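Local coordinates for ancestral D-type dye decolorizing peroxidase (Geotrichum candidum, PDB 7ANV), which probably uses its haem to oxidise dyes and other substrates with hydrogen peroxide, as other dye-decolorizing peroxidases do, at residues Ala443-Gly448 with Ala455-Leu460. Residues are numbered along the deposited sequence; the frame is centred on the assembly and turned at random.
Sequences ARTMSG and ANELSL. With SO4 (sulfate ion), chain I.
Leu460 sets its CD1 methyl over the centre of one face of the Arg444 guanidinium, 3.9 Å from CZ, the two side chains crossing at about a right angle. Arg444 CB touches the same methyl. At the end of the arginine NH1 makes a weak hydrogen bond to the Gly435 carbonyl, while the side chain also rests on Leu464. An alanine in place of Arg444 would probably leave Leu460 CD1 without its flat cover and the Gly435 carbonyl without this donor. Between the two backbones, Leu460 N binds Arg444 O at 2.9 Å. Met446 follows with two backbone bonds to Leu458, its N to Leu458 O at 2.9 Å and its O to Leu458 N at 2.8 Å. CG of Met446 is anti to the backbone N (chi1 177°), and the extended chain leads away from 455-460 to Leu290 and Pro432; Leu458 packs on Leu286 and Phe264. Met446 and Leu458 point to one face of the hairpin, Thr445 and Ser459 to the opposite one, where a water accepts from Thr445 OG1 at 3.0 Å; its link to Glu457 OE1 is very short and doubtful. Met446 with Leu458 forms a hydrogen-bonded pair and Thr445 with Ser459 a non-hydrogen-bonded one, the register of a short antiparallel beta hairpin, which packs on helices 258-267 and 279-291 with the side chain of Arg444 about 10 Å from the haem.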
loop_
_atom_site.group_PDB
_atom_site.type_symbol
_atom_site.label_atom_id
_atom_site.label_comp_id
_atom_site.label_asym_id
_atom_site.label_seq_id
_atom_site.Cartn_x
_atom_site.Cartn_y
_atom_site.Cartn_z
ATOM N N ALA A 443 -19.672 7.563 -11.294
ATOM C CA ALA A 443 -20.514 8.163 -10.247
ATOM C C ALA A 443 -20.333 7.280 -9.010
ATOM O O ALA A 443 -20.484 6.079 -9.100
ATOM C CB ALA A 443 -21.938 8.196 -10.686
ATOM N N ARG A 444 -19.917 7.887 -7.924
ATOM C CA ARG A 444 -19.645 7.153 -6.668
ATOM C C ARG A 444 -20.457 7.839 -5.579
ATOM O O ARG A 444 -20.536 9.067 -5.566
ATOM C CB ARG A 444 -18.141 7.110 -6.343
ATOM C CG ARG A 444 -17.259 6.401 -7.361
ATOM C CD ARG A 444 -15.782 6.483 -6.962
ATOM N NE ARG A 444 -15.258 7.816 -6.565
ATOM C CZ ARG A 444 -14.406 8.066 -5.565
ATOM N NH1 ARG A 444 -13.879 7.108 -4.841
ATOM N NH2 ARG A 444 -14.003 9.307 -5.299
ATOM N N THR A 445 -21.061 7.052 -4.717
ATOM C CA THR A 445 -21.789 7.551 -3.537
ATOM C C THR A 445 -21.209 6.865 -2.308
ATOM O O THR A 445 -20.567 5.794 -2.417
ATOM C CB THR A 445 -23.298 7.284 -3.652
ATOM O OG1 THR A 445 -23.479 5.869 -3.587
ATOM C CG2 THR A 445 -23.877 7.841 -4.935
ATOM N N MET A 446 -21.484 7.438 -1.157
ATOM C CA MET A 446 -21.107 6.805 0.128
ATOM C C MET A 446 -22.189 7.130 1.136
ATOM O O MET A 446 -22.522 8.301 1.241
ATOM C CB MET A 446 -19.730 7.309 0.572
ATOM C CG MET A 446 -19.308 6.792 1.879
ATOM S SD MET A 446 -17.773 7.686 2.371
ATOM C CE MET A 446 -17.426 6.744 3.848
ATOM N N SER A 447 -22.704 6.116 1.816
ATOM C CA SER A 447 -23.697 6.276 2.888
ATOM C C SER A 447 -22.964 6.336 4.226
ATOM O O SER A 447 -21.783 6.074 4.269
ATOM C CB SER A 447 -24.763 5.209 2.841
ATOM O OG SER A 447 -24.344 3.986 3.457
ATOM N N GLY A 448 -23.702 6.667 5.270
ATOM C CA GLY A 448 -23.259 6.482 6.649
ATOM C C GLY A 448 -22.391 7.584 7.180
ATOM O O GLY A 448 -22.028 7.449 8.322
ATOM N N ALA A 455 -28.707 6.828 6.519
ATOM C CA ALA A 455 -29.218 6.485 5.169
ATOM C C ALA A 455 -28.850 7.557 4.124
ATOM O O ALA A 455 -28.890 7.220 2.909
ATOM C CB ALA A 455 -30.697 6.252 5.194
ATOM N N ASN A 456 -28.550 8.782 4.541
ATOM C CA ASN A 456 -28.227 9.898 3.610
ATOM C C ASN A 456 -26.947 9.603 2.818
ATOM O O ASN A 456 -25.877 9.287 3.410
ATOM C CB ASN A 456 -28.188 11.236 4.344
ATOM C CG ASN A 456 -29.572 11.673 4.795
ATOM O OD1 ASN A 456 -30.586 11.104 4.357
ATOM N ND2 ASN A 456 -29.637 12.646 5.698
ATOM N N GLU A 457 -27.049 9.731 1.497
ATOM C CA GLU A 457 -25.947 9.456 0.549
ATOM C C GLU A 457 -25.137 10.733 0.382
ATOM O O GLU A 457 -25.712 11.837 0.257
ATOM C CB GLU A 457 -26.464 9.087 -0.842
ATOM C CG GLU A 457 -27.225 7.776 -0.932
ATOM C CD GLU A 457 -26.365 6.567 -0.689
ATOM O OE1 GLU A 457 -25.141 6.732 -0.739
ATOM O OE2 GLU A 457 -26.905 5.476 -0.403
ATOM N N LEU A 458 -23.841 10.595 0.363
ATOM C CA LEU A 458 -22.937 11.683 -0.006
ATOM C C LEU A 458 -22.429 11.349 -1.411
ATOM O O LEU A 458 -21.979 10.232 -1.656
ATOM C CB LEU A 458 -21.883 11.711 1.099
ATOM C CG LEU A 458 -20.876 12.840 1.032
ATOM C CD1 LEU A 458 -21.538 14.178 1.286
ATOM C CD2 LEU A 458 -19.758 12.564 2.026
ATOM N N SER A 459 -22.703 12.211 -2.367
ATOM C CA SER A 459 -22.210 12.046 -3.747
ATOM C C SER A 459 -20.727 12.422 -3.767
ATOM O O SER A 459 -20.427 13.541 -3.364
ATOM C CB SER A 459 -23.023 12.910 -4.661
ATOM O OG SER A 459 -22.594 12.732 -5.981
ATOM N N LEU A 460 -19.829 11.533 -4.185
ATOM C CA LEU A 460 -18.392 11.900 -4.270
ATOM C C LEU A 460 -18.218 12.669 -5.570
ATOM O O LEU A 460 -19.070 12.567 -6.453
ATOM C CB LEU A 460 -17.535 10.637 -4.162
ATOM C CG LEU A 460 -17.780 9.863 -2.870
ATOM C CD1 LEU A 460 -17.143 8.485 -2.866
ATOM C CD2 LEU A 460 -17.338 10.684 -1.668
HETATM S S SO4 I . -31.769 7.567 8.878
HETATM O O1 SO4 I . -33.111 7.877 8.441
HETATM O O2 SO4 I . -31.587 8.039 10.243
HETATM O O3 SO4 I . -30.824 8.218 7.994
HETATM O O4 SO4 I . -31.564 6.141 8.829
HETATM O O HOH W 1 -23.990 4.522 -0.910
HETATM O O HOH W 2 -23.018 9.517 3.701
#